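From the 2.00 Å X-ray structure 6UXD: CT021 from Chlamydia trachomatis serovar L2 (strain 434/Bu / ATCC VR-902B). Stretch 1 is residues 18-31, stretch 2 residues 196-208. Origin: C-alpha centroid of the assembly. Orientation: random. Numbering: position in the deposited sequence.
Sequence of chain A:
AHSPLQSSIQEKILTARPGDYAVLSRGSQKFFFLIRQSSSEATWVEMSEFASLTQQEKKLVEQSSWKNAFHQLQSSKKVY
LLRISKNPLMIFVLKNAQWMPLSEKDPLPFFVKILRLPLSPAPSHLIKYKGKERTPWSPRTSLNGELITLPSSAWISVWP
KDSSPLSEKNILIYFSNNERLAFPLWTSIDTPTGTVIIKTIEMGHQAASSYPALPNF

Stretch 1 18-31: PGDYAVLSRGSQKF
Stretch 2 196-208: VIIKTIEMGHQAA

A pair of β-strands is satisfied when its facing N–H and C=O groups find partners, and the pairing of residues 21–26 with 196–204 in CT021 shows how a bulge can leave both backbone groups of the residue opposite it paired. The strands run antiparallel, their axes at 146° and 4.4 Å apart at closest approach. Tyr 21 pairs with Gly 204 through both amides: Tyr 21 N to Gly 204 O is 3.2 Å, and Gly 204 N to Tyr 21 O is 3.1 Å. Ala 22 faces Met 203 in a non-hydrogen-bonded pair, CA to CA 4.0 Å. Between Val 23 and Leu 24 the register shifts by one, a β-bulge in which Ile 201, at phi/psi −99/−18, is the extra residue. Val 23 N donates to Glu 202 O (2.7 Å), but Val 23 O accepts from Ile 201 N (2.9 Å), so neither group of Val 23 is left unpaired. Leu 24 then lies opposite Thr 200, and Ser 25 closes a regular pair with Lys 199: Ser 25 N to Lys 199 O, 2.6 Å; Lys 199 N to Ser 25 O, 2.8 Å. Water 2 also donates to Ser 25 O and Ile 197 O.

Side chains extend the network. Tyr 21 (chi1 p, chi2 97°) lays one ring face over Gly 204 N, where a CB on Gly 204 would come 2.8 Å from Tyr 21 CE2; its OH donates to Glu 202 OE2 (2.7 Å), with Glu 202 chi1 and chi2 both t. Beyond the strands, Ala 207 N donates to Gly 19 O (2.9 Å), and His 205 ND1 (chi1 m) to Asp 20 OD1 (2.9 Å; chi1 m). Water 1 donates to Asp 20 OD1 and Pro 18 O while accepting from Gln 206 N. Past Ser 25, a type II′ turn from Arg 26 to Gln 29 reverses the chain, and Lys 30 NZ donates to Ser 25 OG (3.0 Å).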

ATOM      1  N   PRO A  18       9.711   5.841   8.888  1.00 39.26           N
ATOM      2  CA  PRO A  18       9.757   4.514   9.511  1.00 40.63           C
ATOM      3  C   PRO A  18       8.727   4.369  10.617  1.00 39.04           C
ATOM      4  O   PRO A  18       8.523   5.273  11.424  1.00 40.81           O
ATOM      5  CB  PRO A  18      11.181   4.433  10.069  1.00 44.88           C
ATOM      6  CG  PRO A  18      11.979   5.270   9.118  1.00 46.06           C
ATOM      7  CD  PRO A  18      11.060   6.419   8.733  1.00 46.32           C
ATOM      8  N   GLY A  19       8.095   3.201  10.657  1.00 38.51           N
ATOM      9  CA  GLY A  19       6.995   2.940  11.540  1.00 40.76           C
ATOM     10  C   GLY A  19       5.624   3.268  10.965  1.00 36.98           C
ATOM     11  O   GLY A  19       4.619   2.829  11.522  1.00 37.89           O
ATOM     12  N   ASP A  20       5.557   4.049   9.887  1.00 38.65           N
ATOM     13  CA  ASP A  20       4.285   4.319   9.230  1.00 39.89           C
ATOM     14  C   ASP A  20       3.755   3.057   8.563  1.00 43.66           C
ATOM     15  O   ASP A  20       4.512   2.300   7.955  1.00 38.12           O
ATOM     16  CB  ASP A  20       4.439   5.420   8.191  1.00 36.79           C
ATOM     17  CG  ASP A  20       4.667   6.768   8.813  1.00 39.97           C
ATOM     18  OD1 ASP A  20       4.616   6.841  10.057  1.00 39.78           O
ATOM     19  OD2 ASP A  20       4.915   7.741   8.068  1.00 38.34           O
ATOM     20  N   TYR A  21       2.442   2.825   8.684  1.00 42.14           N
ATOM     21  CA  TYR A  21       1.845   1.616   8.148  1.00 31.47           C
ATOM     22  C   TYR A  21       0.449   1.921   7.618  1.00 36.28           C
ATOM     23  O   TYR A  21      -0.123   2.982   7.884  1.00 36.65           O
ATOM     24  CB  TYR A  21       1.793   0.505   9.183  1.00 37.45           C
ATOM     25  CG  TYR A  21       0.682   0.671  10.185  1.00 37.59           C
ATOM     26  CD1 TYR A  21      -0.529   0.012  10.034  1.00 36.39           C
ATOM     27  CD2 TYR A  21       0.844   1.500  11.269  1.00 35.57           C
ATOM     28  CE1 TYR A  21      -1.556   0.185  10.970  1.00 41.77           C
ATOM     29  CE2 TYR A  21      -0.146   1.681  12.180  1.00 38.68           C
ATOM     30  CZ  TYR A  21      -1.344   1.022  12.042  1.00 38.21           C
ATOM     31  OH  TYR A  21      -2.326   1.216  12.989  1.00 39.01           O
ATOM     32  N   ALA A  22      -0.082   0.985   6.832  1.00 38.39           N
ATOM     33  CA  ALA A  22      -1.467   1.058   6.372  1.00 38.73           C
ATOM     34  C   ALA A  22      -1.942  -0.329   5.952  1.00 37.49           C
ATOM     35  O   ALA A  22      -1.154  -1.160   5.493  1.00 40.53           O
ATOM     36  CB  ALA A  22      -1.600   2.056   5.222  1.00 39.06           C
ATOM     37  N   VAL A  23      -3.239  -0.583   6.139  1.00 36.45           N
ATOM     38  CA  VAL A  23      -3.856  -1.868   5.812  1.00 33.50           C
ATOM     39  C   VAL A  23      -4.868  -1.611   4.706  1.00 37.79           C
ATOM     40  O   VAL A  23      -5.806  -0.823   4.881  1.00 37.89           O
ATOM     41  CB  VAL A  23      -4.518  -2.535   7.029  1.00 37.86           C
ATOM     42  CG1 VAL A  23      -5.143  -3.871   6.653  1.00 44.64           C
ATOM     43  CG2 VAL A  23      -3.494  -2.740   8.154  1.00 41.01           C
ATOM     44  N   LEU A  24      -4.665  -2.241   3.566  1.00 39.02           N
ATOM     45  CA  LEU A  24      -5.497  -2.004   2.403  1.00 41.06           C
ATOM     46  C   LEU A  24      -6.305  -3.258   2.127  1.00 42.93           C
ATOM     47  O   LEU A  24      -5.849  -4.372   2.394  1.00 49.97           O
ATOM     48  CB  LEU A  24      -4.645  -1.618   1.184  1.00 46.29           C
ATOM     49  CG  LEU A  24      -4.308  -0.132   1.017  1.00 39.06           C
ATOM     50  CD1 LEU A  24      -3.582   0.432   2.210  1.00 45.38           C
ATOM     51  CD2 LEU A  24      -3.477   0.106  -0.236  1.00 42.89           C
ATOM     52  N   SER A  25      -7.529  -3.060   1.625  1.00 39.63           N
ATOM     53  CA  SER A  25      -8.483  -4.138   1.424  1.00 40.34           C
ATOM     54  C   SER A  25      -9.027  -4.102   0.005  1.00 45.79           C
ATOM     55  O   SER A  25      -9.432  -3.040  -0.482  1.00 45.47           O
ATOM     56  CB  SER A  25      -9.654  -4.035   2.404  1.00 38.65           C
ATOM     57  OG  SER A  25     -10.628  -4.992   2.058  1.00 53.17           O
ATOM     58  N   ARG A  26      -9.059  -5.265  -0.639  1.00 49.54           N
ATOM     59  CA  ARG A  26      -9.640  -5.443  -1.976  1.00 53.78           C
ATOM     60  C   ARG A  26     -10.562  -6.643  -1.816  1.00 56.96           C
ATOM     61  O   ARG A  26     -10.138  -7.790  -1.986  1.00 57.91           O
ATOM     62  CB  ARG A  26      -8.581  -5.665  -3.052  1.00 53.48           C
ATOM     63  N   GLY A  27     -11.804  -6.371  -1.439  1.00 62.96           N
ATOM     64  CA  GLY A  27     -12.730  -7.409  -1.058  1.00 59.11           C
ATOM     65  C   GLY A  27     -12.203  -8.309   0.037  1.00 63.52           C
ATOM     66  O   GLY A  27     -12.094  -7.912   1.202  1.00 67.08           O
ATOM     67  N   SER A  28     -11.870  -9.538  -0.338  1.00 61.56           N
ATOM     68  CA  SER A  28     -11.440 -10.537   0.626  1.00 68.15           C
ATOM     69  C   SER A  28      -9.968 -10.388   1.009  1.00 68.71           C
ATOM     70  O   SER A  28      -9.587 -10.790   2.115  1.00 67.71           O
ATOM     71  CB  SER A  28     -11.715 -11.929   0.045  1.00 68.74           C
ATOM     72  OG  SER A  28     -11.678 -12.929   1.036  1.00 76.83           O
ATOM     73  N   GLN A  29      -9.147  -9.792   0.139  1.00 64.30           N
ATOM     74  CA  GLN A  29      -7.709  -9.699   0.369  1.00 66.55           C
ATOM     75  C   GLN A  29      -7.348  -8.514   1.261  1.00 56.36           C
ATOM     76  O   GLN A  29      -7.923  -7.427   1.143  1.00 56.07           O
ATOM     77  CB  GLN A  29      -6.969  -9.559  -0.964  1.00 68.69           C
ATOM     78  CG  GLN A  29      -6.844 -10.833  -1.779  1.00 76.28           C
ATOM     79  CD  GLN A  29      -6.140 -10.600  -3.111  1.00 79.09           C
ATOM     80  OE1 GLN A  29      -6.252  -9.530  -3.707  1.00 77.90           O
ATOM     81  NE2 GLN A  29      -5.409 -11.604  -3.577  1.00 84.38           N
ATOM     82  N   LYS A  30      -6.349  -8.713   2.115  1.00 54.50           N
ATOM     83  CA  LYS A  30      -5.856  -7.683   3.023  1.00 57.17           C
ATOM     84  C   LYS A  30      -4.343  -7.610   2.910  1.00 59.63           C
ATOM     85  O   LYS A  30      -3.670  -8.639   3.004  1.00 57.98           O
ATOM     86  CB  LYS A  30      -6.240  -7.982   4.480  1.00 55.89           C
ATOM     87  CG  LYS A  30      -7.728  -8.151   4.713  1.00 59.64           C
ATOM     88  CD  LYS A  30      -8.440  -6.838   4.924  1.00 57.61           C
ATOM     89  CE  LYS A  30      -9.938  -7.092   5.133  1.00 58.46           C
ATOM     90  NZ  LYS A  30     -10.625  -7.411   3.833  1.00 60.75           N
ATOM     91  N   PHE A  31      -3.811  -6.397   2.742  1.00 50.88           N
ATOM     92  CA  PHE A  31      -2.378  -6.167   2.588  1.00 48.50           C
ATOM     93  C   PHE A  31      -1.887  -5.189   3.650  1.00 49.59           C
ATOM     94  O   PHE A  31      -2.422  -4.083   3.780  1.00 48.65           O
ATOM     95  CB  PHE A  31      -2.090  -5.636   1.184  1.00 52.49           C
ATOM     96  CG  PHE A  31      -2.658  -6.499   0.098  1.00 60.11           C
ATOM     97  CD1 PHE A  31      -3.821  -6.140  -0.557  1.00 60.47           C
ATOM     98  CD2 PHE A  31      -2.052  -7.703  -0.235  1.00 66.56           C
ATOM     99  CE1 PHE A  31      -4.363  -6.954  -1.547  1.00 64.11           C
ATOM    100  CE2 PHE A  31      -2.584  -8.516  -1.225  1.00 68.03           C
ATOM    101  CZ  PHE A  31      -3.743  -8.140  -1.878  1.00 69.10           C
ATOM    102  N   VAL A 196     -13.307  -0.855  -9.489  1.00 53.66           N
ATOM    103  CA  VAL A 196     -12.692  -1.614  -8.412  1.00 49.72           C
ATOM    104  C   VAL A 196     -12.181  -0.650  -7.358  1.00 48.70           C
ATOM    105  O   VAL A 196     -11.539   0.358  -7.686  1.00 46.66           O
ATOM    106  CB  VAL A 196     -11.547  -2.496  -8.931  1.00 51.06           C
ATOM    107  CG1 VAL A 196     -10.830  -3.131  -7.784  1.00 53.35           C
ATOM    108  CG2 VAL A 196     -12.086  -3.530  -9.890  1.00 58.14           C
ATOM    109  N   ILE A 197     -12.457  -0.972  -6.095  1.00 45.35           N
ATOM    110  CA  ILE A 197     -12.112  -0.143  -4.952  1.00 42.85           C
ATOM    111  C   ILE A 197     -11.113  -0.914  -4.110  1.00 38.81           C
ATOM    112  O   ILE A 197     -11.366  -2.067  -3.738  1.00 40.66           O
ATOM    113  CB  ILE A 197     -13.342   0.214  -4.090  1.00 44.51           C
ATOM    114  CG1 ILE A 197     -14.390   0.984  -4.896  1.00 47.15           C
ATOM    115  CG2 ILE A 197     -12.879   0.988  -2.847  1.00 46.19           C
ATOM    116  CD1 ILE A 197     -13.958   2.329  -5.360  1.00 40.67           C
ATOM    117  N   ILE A 198      -9.979  -0.286  -3.830  1.00 39.63           N
ATOM    118  CA  ILE A 198      -9.063  -0.728  -2.791  1.00 39.97           C
ATOM    119  C   ILE A 198      -9.220   0.265  -1.655  1.00 39.45           C
ATOM    120  O   ILE A 198      -8.965   1.467  -1.824  1.00 35.21           O
ATOM    121  CB  ILE A 198      -7.611  -0.803  -3.271  1.00 43.20           C
ATOM    122  CG1 ILE A 198      -7.484  -1.776  -4.448  1.00 43.66           C
ATOM    123  CG2 ILE A 198      -6.703  -1.263  -2.136  1.00 37.89           C
ATOM    124  CD1 ILE A 198      -7.184  -1.095  -5.746  1.00 53.69           C
ATOM    125  N   LYS A 199      -9.675  -0.241  -0.518  1.00 44.31           N
ATOM    126  CA  LYS A 199     -10.043   0.559   0.639  1.00 42.19           C
ATOM    127  C   LYS A 199      -8.945   0.461   1.688  1.00 35.06           C
ATOM    128  O   LYS A 199      -8.420  -0.623   1.952  1.00 42.33           O
ATOM    129  CB  LYS A 199     -11.390   0.065   1.182  1.00 45.40           C
ATOM    130  CG  LYS A 199     -11.901   0.725   2.456  1.00 47.93           C
ATOM    131  CD  LYS A 199     -13.333   0.258   2.791  1.00 49.59           C
ATOM    132  CE  LYS A 199     -13.737   0.616   4.239  1.00 56.85           C
ATOM    133  NZ  LYS A 199     -15.100   0.100   4.613  1.00 57.38           N
ATOM    134  N   THR A 200      -8.580   1.595   2.275  1.00 36.61           N
ATOM    135  CA  THR A 200      -7.638   1.599   3.391  1.00 37.49           C
ATOM    136  C   THR A 200      -8.434   1.566   4.688  1.00 36.25           C
ATOM    137  O   THR A 200      -9.187   2.502   4.986  1.00 36.81           O
ATOM    138  CB  THR A 200      -6.731   2.821   3.357  1.00 36.56           C
ATOM    139  OG1 THR A 200      -6.124   2.918   2.063  1.00 34.89           O
ATOM    140  CG2 THR A 200      -5.645   2.690   4.410  1.00 39.22           C
ATOM    141  N   ILE A 201      -8.290   0.483   5.442  1.00 32.42           N
ATOM    142  CA  ILE A 201      -9.123   0.289   6.624  1.00 38.08           C
ATOM    143  C   ILE A 201      -8.406   0.674   7.904  1.00 37.05           C
ATOM    144  O   ILE A 201      -9.075   0.913   8.920  1.00 33.84           O
ATOM    145  CB  ILE A 201      -9.642  -1.159   6.700  1.00 40.42           C
ATOM    146  CG1 ILE A 201      -8.492  -2.168   6.858  1.00 40.50           C
ATOM    147  CG2 ILE A 201     -10.432  -1.467   5.454  1.00 41.75           C
ATOM    148  CD1 ILE A 201      -8.955  -3.640   6.895  1.00 42.59           C
ATOM    149  N   GLU A 202      -7.077   0.780   7.883  1.00 34.73           N
ATOM    150  CA  GLU A 202      -6.334   1.245   9.043  1.00 36.61           C
ATOM    151  C   GLU A 202      -5.034   1.859   8.563  1.00 35.24           C
ATOM    152  O   GLU A 202      -4.450   1.379   7.591  1.00 35.17           O
ATOM    153  CB  GLU A 202      -6.054   0.106  10.025  1.00 37.38           C
ATOM    154  CG  GLU A 202      -5.492   0.575  11.369  1.00 37.64           C
ATOM    155  CD  GLU A 202      -5.273  -0.562  12.366  1.00 38.93           C
ATOM    156  OE1 GLU A 202      -6.242  -1.286  12.652  1.00 34.16           O
ATOM    157  OE2 GLU A 202      -4.123  -0.738  12.853  1.00 38.02           O
ATOM    158  N   MET A 203      -4.620   2.955   9.195  1.00 34.78           N
ATOM    159  CA  MET A 203      -3.279   3.480   8.979  1.00 37.48           C
ATOM    160  C   MET A 203      -2.813   4.125  10.274  1.00 41.04           C
ATOM    161  O   MET A 203      -3.619   4.487  11.141  1.00 35.98           O
ATOM    162  CB  MET A 203      -3.219   4.483   7.806  1.00 40.02           C
ATOM    163  CG  MET A 203      -4.158   5.639   7.946  1.00 38.24           C
ATOM    164  SD  MET A 203      -4.149   6.878   6.637  1.00 39.12           S
ATOM    165  CE  MET A 203      -4.538   5.957   5.139  1.00 41.53           C
ATOM    166  N   GLY A 204      -1.497   4.248  10.408  1.00 37.45           N
ATOM    167  CA  GLY A 204      -0.934   4.875  11.579  1.00 35.97           C
ATOM    168  C   GLY A 204       0.580   4.992  11.591  1.00 35.46           C
ATOM    169  O   GLY A 204       1.241   5.093  10.544  1.00 36.76           O
ATOM    170  N   HIS A 205       1.124   5.026  12.804  1.00 36.51           N
ATOM    171  CA  HIS A 205       2.520   5.344  13.038  1.00 40.09           C
ATOM    172  C   HIS A 205       3.062   4.436  14.129  1.00 39.89           C
ATOM    173  O   HIS A 205       2.302   3.818  14.886  1.00 39.31           O
ATOM    174  CB  HIS A 205       2.695   6.803  13.458  1.00 39.43           C
ATOM    175  CG  HIS A 205       1.948   7.775  12.604  1.00 47.59           C
ATOM    176  ND1 HIS A 205       2.273   8.014  11.286  1.00 41.24           N
ATOM    177  CD2 HIS A 205       0.894   8.581  12.882  1.00 46.38           C
ATOM    178  CE1 HIS A 205       1.462   8.931  10.792  1.00 41.66           C
ATOM    179  NE2 HIS A 205       0.613   9.289  11.737  1.00 46.00           N
ATOM    180  N   GLN A 206       4.397   4.376  14.199  1.00 46.34           N
ATOM    181  CA  GLN A 206       5.123   3.699  15.273  1.00 46.16           C
ATOM    182  C   GLN A 206       4.859   2.207  15.279  1.00 42.41           C
ATOM    183  O   GLN A 206       4.816   1.590  16.339  1.00 42.30           O
ATOM    184  CB  GLN A 206       4.772   4.272  16.650  1.00 49.28           C
ATOM    185  CG  GLN A 206       5.034   5.758  16.802  1.00 52.90           C
ATOM    186  CD  GLN A 206       4.456   6.325  18.098  1.00 76.14           C
ATOM    187  OE1 GLN A 206       5.183   6.907  18.912  1.00 74.90           O
ATOM    188  NE2 GLN A 206       3.136   6.167  18.288  1.00 68.95           N
ATOM    189  N   ALA A 207       4.636   1.621  14.111  1.00 41.17           N
ATOM    190  CA  ALA A 207       4.551   0.173  14.024  1.00 35.80           C
ATOM    191  C   ALA A 207       5.953  -0.428  13.906  1.00 41.05           C
ATOM    192  O   ALA A 207       6.855   0.160  13.302  1.00 39.29           O
ATOM    193  CB  ALA A 207       3.717  -0.251  12.824  1.00 39.13           C
ATOM    194  N   ALA A 208       6.122  -1.619  14.473  1.00 44.33           N
ATOM    195  CA  ALA A 208       7.386  -2.336  14.434  1.00 47.87           C
ATOM    196  C   ALA A 208       7.197  -3.636  13.671  1.00 47.88           C
ATOM    197  O   ALA A 208       6.155  -4.291  13.786  1.00 44.41           O
ATOM    198  CB  ALA A 208       7.914  -2.625  15.844  1.00 51.30           C
TER
HETATM  199  O   HOH W   1       5.928   6.083  12.258  1.00 41.47           O
HETATM  200  O   HOH W   2     -12.525  -2.672  -1.493  1.00 55.16           O